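Local structure of ABC transporter, substrate binding protein (Aeropyrum pernix, 3EAF) at residues Ser18-Gly23 / Gly234-Ser239; Tyr119-Pro122 / Thr126-Cys129; Thr230-Phe235 / Val290-Val295. The protein probably binds a solute as the extracytoplasmic receptor of an ABC transporter and delivers it to the membrane permease. All blocks are in the same frame, centred on the assembly; numbering follows the deposited sequence.

Contact 1 of 3, residues Ser18-Gly23 / Gly234-Ser239; sequences SDVGKG and GFDERS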
loop_
_atom_site.group_PDB
_atom_site.type_symbol
_atom_site.label_atom_id
_atom_site.label_comp_id
_atom_site.label_asym_id
_atom_site.label_seq_id
_atom_site.Cartn_x
_atom_site.Cartn_y
_atom_site.Cartn_z
ATOM N N SER A 18 -0.284 10.384 8.151
ATOM C CA SER A 18 0.793 9.977 9.061
ATOM C C SER A 18 0.359 8.877 10.041
ATOM O O SER A 18 1.206 8.219 10.643
ATOM C CB SER A 18 1.410 11.174 9.796
ATOM O OG SER A 18 0.439 11.911 10.518
ATOM N N ASP A 19 -0.954 8.679 10.190
ATOM C CA ASP A 19 -1.488 7.529 10.932
ATOM C C ASP A 19 -0.861 6.208 10.443
ATOM O O ASP A 19 -0.559 5.318 11.246
ATOM C CB ASP A 19 -3.034 7.478 10.894
ATOM C CG ASP A 19 -3.625 7.518 9.470
ATOM O OD1 ASP A 19 -2.877 7.562 8.468
ATOM O OD2 ASP A 19 -4.874 7.517 9.358
ATOM N N VAL A 20 -0.644 6.107 9.131
ATOM C CA VAL A 20 0.014 4.945 8.516
ATOM C C VAL A 20 1.428 5.281 7.997
ATOM O O VAL A 20 2.265 4.386 7.795
ATOM C CB VAL A 20 -0.862 4.322 7.384
ATOM C CG1 VAL A 20 -2.148 3.730 7.958
ATOM C CG2 VAL A 20 -1.196 5.353 6.292
ATOM N N GLY A 21 1.683 6.577 7.801
ATOM C CA GLY A 21 2.937 7.067 7.229
ATOM C C GLY A 21 4.157 6.972 8.128
ATOM O O GLY A 21 5.266 6.720 7.652
ATOM N N LYS A 22 3.957 7.189 9.426
ATOM C CA LYS A 22 5.043 7.098 10.408
ATOM C C LYS A 22 5.690 5.713 10.411
ATOM O O LYS A 22 6.906 5.600 10.325
ATOM C CB LYS A 22 4.543 7.439 11.811
ATOM C CG LYS A 22 4.258 8.914 12.058
ATOM C CD LYS A 22 3.717 9.096 13.485
ATOM C CE LYS A 22 3.318 10.534 13.770
ATOM N NZ LYS A 22 4.500 11.419 14.058
ATOM N N GLY A 23 4.863 4.670 10.488
ATOM C CA GLY A 23 5.334 3.282 10.471
ATOM C C GLY A 23 6.062 2.950 9.180
ATOM O O GLY A 23 7.131 2.342 9.198
ATOM N N GLY A 234 -6.350 1.156 5.699
ATOM C CA GLY A 234 -7.488 1.476 6.578
ATOM C C GLY A 234 -7.658 0.560 7.775
ATOM O O GLY A 234 -8.568 0.749 8.590
ATOM N N PHE A 235 -6.760 -0.423 7.885
ATOM C CA PHE A 235 -6.889 -1.515 8.845
ATOM C C PHE A 235 -5.504 -2.057 9.174
ATOM O O PHE A 235 -4.702 -2.304 8.267
ATOM C CB PHE A 235 -7.735 -2.629 8.230
ATOM C CG PHE A 235 -8.175 -3.701 9.209
ATOM C CD1 PHE A 235 -9.411 -3.612 9.839
ATOM C CD2 PHE A 235 -7.373 -4.823 9.456
ATOM C CE1 PHE A 235 -9.837 -4.607 10.723
ATOM C CE2 PHE A 235 -7.787 -5.821 10.342
ATOM C CZ PHE A 235 -9.027 -5.708 10.973
ATOM N N ASP A 236 -5.215 -2.195 10.464
ATOM C CA ASP A 236 -3.987 -2.864 10.929
ATOM C C ASP A 236 -4.139 -3.292 12.390
ATOM O O ASP A 236 -5.266 -3.383 12.894
ATOM C CB ASP A 236 -2.704 -2.016 10.682
ATOM C CG ASP A 236 -2.706 -0.667 11.413
ATOM O OD1 ASP A 236 -2.977 -0.628 12.634
ATOM O OD2 ASP A 236 -2.409 0.369 10.765
ATOM N N GLU A 237 -3.010 -3.543 13.054
ATOM C CA GLU A 237 -2.968 -4.063 14.432
ATOM C C GLU A 237 -3.707 -3.188 15.451
ATOM O O GLU A 237 -4.134 -3.682 16.496
ATOM C CB GLU A 237 -1.510 -4.270 14.885
ATOM C CG GLU A 237 -0.735 -5.337 14.094
ATOM C CD GLU A 237 -0.040 -4.789 12.856
ATOM O OE1 GLU A 237 -0.328 -3.640 12.447
ATOM O OE2 GLU A 237 0.811 -5.505 12.290
ATOM N N ARG A 238 -3.854 -1.897 15.135
ATOM C CA ARG A 238 -4.526 -0.927 16.019
ATOM C C ARG A 238 -6.049 -0.966 15.913
ATOM O O ARG A 238 -6.752 -0.428 16.774
ATOM C CB ARG A 238 -4.046 0.494 15.709
ATOM C CG ARG A 238 -2.602 0.772 16.100
ATOM C CD ARG A 238 -2.107 2.064 15.465
ATOM N NE ARG A 238 -2.046 1.952 14.003
ATOM C CZ ARG A 238 -1.651 2.923 13.176
ATOM N NH1 ARG A 238 -1.278 4.107 13.648
ATOM N NH2 ARG A 238 -1.631 2.708 11.870
ATOM N N SER A 239 -6.555 -1.611 14.862
ATOM C CA SER A 239 -7.988 -1.587 14.532
ATOM C C SER A 239 -8.929 -2.092 15.636
ATOM O O SER A 239 -9.983 -1.496 15.841
ATOM C CB SER A 239 -8.262 -2.309 13.203
ATOM O OG SER A 239 -7.719 -1.586 12.108
#
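Asp19 meets Arg238 through its backbone carbonyl. Both terminal nitrogens of the guanidinium converge end-on upon Asp19 O, with Arg238 NH1 2.8 Å and Arg238 NH2 2.9 Å away. Because this oxygen lies in the guanidinium plane between the two donors, both bonds are bent, at 147° and 141°; NH1 stays fairly close to the carbonyl plane, whereas NH2 stands well above it. The Asp19 carboxylate is engaged differently: OD2 bonds to the hydroxyls of Thr208 and Ser210, and OD1 makes a weak bond to Val20 N.

Val20, next along the helix, brings its CG1 methyl to the guanidinium edge, 4.1 Å from Arg238 NH2. That methyl stands anti to the carbonyl carbon, and the valine and arginine side chains cross at about a right angle.

On the loop, Asp236 fixes the rotation of the guanidinium by a side-on, two-point grip. Arg238 NE donates to Asp236 OD1 at 3.1 Å, and Arg238 NH2 reaches the syn lone pair of Asp236 OD2 at 2.7 Å in a nearly straight bond (175°). Asp236 OD1 also accepts from Arg238 N, and Asp236 N donates to Ser239 OG at 3.1 Å, forming a capping box ahead of helix 239-243. With a leucine in place of Arg238, Asp19 O would probably lose both of these donors, and the Asp236 carboxylate its two-point guanidinium partner, keeping the bond from the backbone N and the salt bridge to Arg289 of helix 288-304.

Ile209 of helix 209-222 touches Asp19, Asp236 and Arg238. The contact thus ties the start of helix 18-38, in the lobe built on strand 3-11, to the loop following strand 227-230 of the other lobe, across the interdomain cleft expected of this periplasmic binding protein family.

Contact 2 of 3, residues Tyr119-Pro122 / Thr126-Cys129; sequences YPAP and TQAC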
loop_
_atom_site.group_PDB
_atom_site.type_symbol
_atom_site.label_atom_id
_atom_site.label_comp_id
_atom_site.label_asym_id
_atom_site.label_seq_id
_atom_site.Cartn_x
_atom_site.Cartn_y
_atom_site.Cartn_z
ATOM N N TYR A 119 5.508 -1.048 -7.520
ATOM C CA TYR A 119 5.186 -1.287 -6.110
ATOM C C TYR A 119 4.969 -2.782 -5.927
ATOM O O TYR A 119 4.438 -3.431 -6.823
ATOM C CB TYR A 119 3.978 -0.457 -5.630
ATOM C CG TYR A 119 2.796 -0.408 -6.581
ATOM C CD1 TYR A 119 1.832 -1.424 -6.581
ATOM C CD2 TYR A 119 2.624 0.663 -7.463
ATOM C CE1 TYR A 119 0.749 -1.395 -7.456
ATOM C CE2 TYR A 119 1.532 0.703 -8.340
ATOM C CZ TYR A 119 0.602 -0.328 -8.328
ATOM O OH TYR A 119 -0.480 -0.286 -9.182
ATOM N N PRO A 120 5.391 -3.336 -4.771
ATOM C CA PRO A 120 5.371 -4.786 -4.547
ATOM C C PRO A 120 4.014 -5.326 -4.068
ATOM O O PRO A 120 3.952 -6.105 -3.109
ATOM C CB PRO A 120 6.434 -4.963 -3.461
ATOM C CG PRO A 120 6.301 -3.734 -2.638
ATOM C CD PRO A 120 5.922 -2.616 -3.595
ATOM N N ALA A 121 2.940 -4.912 -4.735
ATOM C CA ALA A 121 1.587 -5.307 -4.356
ATOM C C ALA A 121 0.681 -5.208 -5.588
ATOM O O ALA A 121 1.045 -4.555 -6.567
ATOM C CB ALA A 121 1.060 -4.406 -3.220
ATOM N N PRO A 122 -0.499 -5.857 -5.546
ATOM C CA PRO A 122 -1.460 -5.578 -6.618
ATOM C C PRO A 122 -1.903 -4.120 -6.534
ATOM O O PRO A 122 -1.806 -3.512 -5.476
ATOM C CB PRO A 122 -2.642 -6.503 -6.295
ATOM C CG PRO A 122 -2.114 -7.521 -5.316
ATOM C CD PRO A 122 -1.034 -6.806 -4.555
ATOM N N THR A 126 -7.536 -4.115 -8.066
ATOM C CA THR A 126 -7.396 -5.569 -7.928
ATOM C C THR A 126 -7.469 -6.008 -6.471
ATOM O O THR A 126 -8.107 -7.017 -6.159
ATOM C CB THR A 126 -6.062 -6.058 -8.522
ATOM O OG1 THR A 126 -5.959 -5.616 -9.882
ATOM C CG2 THR A 126 -5.957 -7.580 -8.462
ATOM N N GLN A 127 -6.815 -5.252 -5.584
ATOM C CA GLN A 127 -6.920 -5.476 -4.140
ATOM C C GLN A 127 -8.377 -5.371 -3.670
ATOM O O GLN A 127 -8.881 -6.271 -2.987
ATOM C CB GLN A 127 -6.038 -4.481 -3.363
ATOM C CG GLN A 127 -4.535 -4.776 -3.444
ATOM C CD GLN A 127 -3.699 -3.931 -2.491
ATOM O OE1 GLN A 127 -2.688 -3.328 -2.887
ATOM N NE2 GLN A 127 -4.099 -3.898 -1.231
ATOM N N ALA A 128 -9.037 -4.272 -4.035
ATOM C CA ALA A 128 -10.426 -4.014 -3.643
ATOM C C ALA A 128 -11.362 -5.116 -4.134
ATOM O O ALA A 128 -12.182 -5.625 -3.374
ATOM C CB ALA A 128 -10.894 -2.660 -4.160
ATOM N N CYS A 129 -11.223 -5.486 -5.401
ATOM C CA CYS A 129 -12.102 -6.488 -5.995
ATOM C C CYS A 129 -11.843 -7.877 -5.412
ATOM O O CYS A 129 -12.771 -8.674 -5.281
ATOM C CB CYS A 129 -11.990 -6.472 -7.517
ATOM S SG CYS A 129 -12.607 -4.929 -8.258
#
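Gln127 sends its CG out anti to the carbonyl carbon (chi1 -74°) and continues extended (chi2 -170°), which carries the chain from helix 124-139 across the ring of Pro122. Thr126 turns its CG2 methyl anti to the backbone N, leaving OG1 to bond with Asp123 OD2. The proline is therefore met by two aliphatic groups from successive helical residues.

Pro122 CB is 3.8 Å from Gln127 CG and 4.1 Å from Thr126 CG2, while Pro122 CG also lies 4.1 Å from Gln127 CG. Ring and glutamine chain cross at about a right angle, and the contact is buried, with Pro122 CB and CG packed on the aliphatic part of the glutamine. Ala121 adds a small CB methyl beside the end of the glutamine. Upstream, Pro120 is the centre of an inverse gamma turn, with Ala121 N weakly bonded to Tyr119 O.

Topologically this is a strand-loop-helix connection that leaves the first sheet at strand 117-118 and enters the second lobe through helix 124-139, one of the interlobe crossovers of the fold. Val352 of strand 352-357 touches both Pro122 and Gln127, Pro120 touches Val295 and Asn296 of helix 288-304, and Cys377 of helix 377-382 packs against Thr126.

Contact 3 of 3, residues Thr230-Phe235 / Val290-Val295; sequences TNVWGF and VVQGFV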
loop_
_atom_site.group_PDB
_atom_site.type_symbol
_atom_site.label_atom_id
_atom_site.label_comp_id
_atom_site.label_asym_id
_atom_site.label_seq_id
_atom_site.Cartn_x
_atom_site.Cartn_y
_atom_site.Cartn_z
ATOM N N THR A 230 -12.055 -2.677 4.506
ATOM C CA THR A 230 -11.194 -1.527 4.218
ATOM C C THR A 230 -10.061 -1.890 3.287
ATOM O O THR A 230 -9.584 -3.031 3.266
ATOM C CB THR A 230 -10.568 -0.878 5.489
ATOM O OG1 THR A 230 -9.432 -1.641 5.921
ATOM C CG2 THR A 230 -11.582 -0.748 6.622
ATOM N N ASN A 231 -9.617 -0.893 2.535
ATOM C CA ASN A 231 -8.362 -0.978 1.822
ATOM C C ASN A 231 -7.209 -1.195 2.798
ATOM O O ASN A 231 -7.380 -1.031 4.008
ATOM C CB ASN A 231 -8.145 0.278 0.990
ATOM C CG ASN A 231 -7.794 1.481 1.827
ATOM O OD1 ASN A 231 -6.647 1.894 1.842
ATOM N ND2 ASN A 231 -8.785 2.063 2.519
ATOM N N VAL A 232 -6.048 -1.558 2.257
ATOM C CA VAL A 232 -4.851 -1.891 3.049
ATOM C C VAL A 232 -4.436 -0.828 4.091
ATOM O O VAL A 232 -4.007 -1.177 5.195
ATOM C CB VAL A 232 -3.644 -2.312 2.134
ATOM C CG1 VAL A 232 -3.279 -1.204 1.129
ATOM C CG2 VAL A 232 -2.426 -2.730 2.975
ATOM N N TRP A 233 -4.575 0.453 3.741
ATOM C CA TRP A 233 -4.177 1.548 4.636
ATOM C C TRP A 233 -5.232 1.886 5.696
ATOM O O TRP A 233 -5.023 2.786 6.509
ATOM C CB TRP A 233 -3.791 2.806 3.838
ATOM C CG TRP A 233 -2.671 2.596 2.850
ATOM C CD1 TRP A 233 -2.783 2.525 1.491
ATOM C CD2 TRP A 233 -1.275 2.419 3.142
ATOM N NE1 TRP A 233 -1.551 2.323 0.917
ATOM C CE2 TRP A 233 -0.606 2.256 1.908
ATOM C CE3 TRP A 233 -0.521 2.401 4.324
ATOM C CZ2 TRP A 233 0.777 2.061 1.822
ATOM C CZ3 TRP A 233 0.856 2.213 4.237
ATOM C CH2 TRP A 233 1.489 2.047 2.994
ATOM N N GLY A 234 -6.350 1.156 5.699
ATOM C CA GLY A 234 -7.488 1.476 6.578
ATOM C C GLY A 234 -7.658 0.560 7.775
ATOM O O GLY A 234 -8.568 0.749 8.590
ATOM N N PHE A 235 -6.760 -0.423 7.885
ATOM C CA PHE A 235 -6.889 -1.515 8.845
ATOM C C PHE A 235 -5.504 -2.057 9.174
ATOM O O PHE A 235 -4.702 -2.304 8.267
ATOM C CB PHE A 235 -7.735 -2.629 8.230
ATOM C CG PHE A 235 -8.175 -3.701 9.209
ATOM C CD1 PHE A 235 -9.411 -3.612 9.839
ATOM C CD2 PHE A 235 -7.373 -4.823 9.456
ATOM C CE1 PHE A 235 -9.837 -4.607 10.723
ATOM C CE2 PHE A 235 -7.787 -5.821 10.342
ATOM C CZ PHE A 235 -9.027 -5.708 10.973
ATOM N N VAL A 290 5.366 -0.817 9.159
ATOM C CA VAL A 290 6.807 -1.043 9.113
ATOM C C VAL A 290 7.169 -2.026 7.990
ATOM O O VAL A 290 8.106 -1.782 7.229
ATOM C CB VAL A 290 7.347 -1.522 10.489
ATOM C CG1 VAL A 290 8.854 -1.813 10.431
ATOM C CG2 VAL A 290 7.056 -0.476 11.569
ATOM N N VAL A 291 6.414 -3.116 7.873
ATOM C CA VAL A 291 6.619 -4.064 6.777
ATOM C C VAL A 291 6.488 -3.370 5.411
ATOM O O VAL A 291 7.314 -3.573 4.526
ATOM C CB VAL A 291 5.646 -5.270 6.865
ATOM C CG1 VAL A 291 5.830 -6.204 5.672
ATOM C CG2 VAL A 291 5.840 -6.029 8.183
ATOM N N GLN A 292 5.463 -2.536 5.255
ATOM C CA GLN A 292 5.176 -1.883 3.976
ATOM C C GLN A 292 6.316 -0.985 3.521
ATOM O O GLN A 292 6.636 -0.936 2.323
ATOM C CB GLN A 292 3.848 -1.112 4.036
ATOM C CG GLN A 292 2.647 -2.043 4.158
ATOM C CD GLN A 292 1.323 -1.328 4.169
ATOM O OE1 GLN A 292 0.777 -1.052 5.226
ATOM N NE2 GLN A 292 0.791 -1.037 2.992
ATOM N N GLY A 293 6.932 -0.296 4.479
ATOM C CA GLY A 293 8.120 0.521 4.212
ATOM C C GLY A 293 9.344 -0.316 3.896
ATOM O O GLY A 293 10.061 -0.046 2.932
ATOM N N PHE A 294 9.571 -1.341 4.711
ATOM C CA PHE A 294 10.715 -2.240 4.559
ATOM C C PHE A 294 10.737 -2.908 3.181
ATOM O O PHE A 294 11.777 -2.938 2.519
ATOM C CB PHE A 294 10.701 -3.298 5.671
ATOM C CG PHE A 294 12.027 -3.985 5.886
ATOM C CD1 PHE A 294 12.921 -3.517 6.849
ATOM C CD2 PHE A 294 12.372 -5.115 5.145
ATOM C CE1 PHE A 294 14.150 -4.165 7.062
ATOM C CE2 PHE A 294 13.593 -5.762 5.350
ATOM C CZ PHE A 294 14.480 -5.283 6.299
ATOM N N VAL A 295 9.590 -3.436 2.752
ATOM C CA VAL A 295 9.516 -4.165 1.481
ATOM C C VAL A 295 9.727 -3.293 0.248
ATOM O O VAL A 295 10.199 -3.792 -0.777
ATOM C CB VAL A 295 8.221 -5.010 1.323
ATOM C CG1 VAL A 295 8.168 -6.118 2.384
ATOM C CG2 VAL A 295 6.951 -4.133 1.327
#
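Gln292 lays its amide over one face of the Trp233 indole, joining the two lobes of this type I periplasmic binding protein fold: Gln292 comes from helix 288-304, which packs on helix 18-38 of the first lobe, and Trp233 from the loop that leaves strand 227-230 of the second. The two groups lie nearly flat against each other, their planes 21° apart, and the side chains slide past one another in opposite directions. Contact is concentrated on the six-membered part of the indole, toward its rim. Gln292 NE2 is 3.2 Å from Trp233 CH2, and Gln292 OE1 is 3.4 Å from Trp233 CZ3.

The glutamine chain is extended beyond CG (chi2 -178°), enough to carry the amide from the helix to the ring. Its polar atoms are buried but satisfied: OE1 accepts from Arg289 NH1 and NE2 is hydrogen-bonded to Tyr107 OH, which holds the amide flat over the indole. Arg289 NH1 also bonds to Val232 O, so one guanidinium nitrogen serves both sides of the contact.

The backbone presenting Trp233 is shaped by an Asx turn, Asn231 OD1 accepting from Trp233 N at 3.2 Å. Trp83 meets the indole edge-to-face, and a glycerol lies about 4 Å from the Trp233 side chain, consistent with a pocket between the lobes. Val232, the third contributor, directs CG2 anti to its backbone N, which brings this methyl to 3.6 Å from Gln292 NE2.

Contacts 1 and 3 share Gly234 and Phe235: the loop after strand 227-230 meets helix 288-304 with its first half and helix 18-38 with its second. They adjoin directly, Val20 CG1 lying 3.4 Å from Trp233 O. Contact 2, whose centre is about 12 Å from that of contact 3, joins neighbouring parts of the chain where it passes between lobes, and touches contact 3 through Pro120 CG and Val295 CG2, 4.0 Å apart. Contacts 2 and 3 are buried, the former with a proline ring packed on aliphatic side-chain carbons and the latter an amide over an indole. Contact 1, only partly buried, is the charged one. Arg289 links contacts 1 and 3.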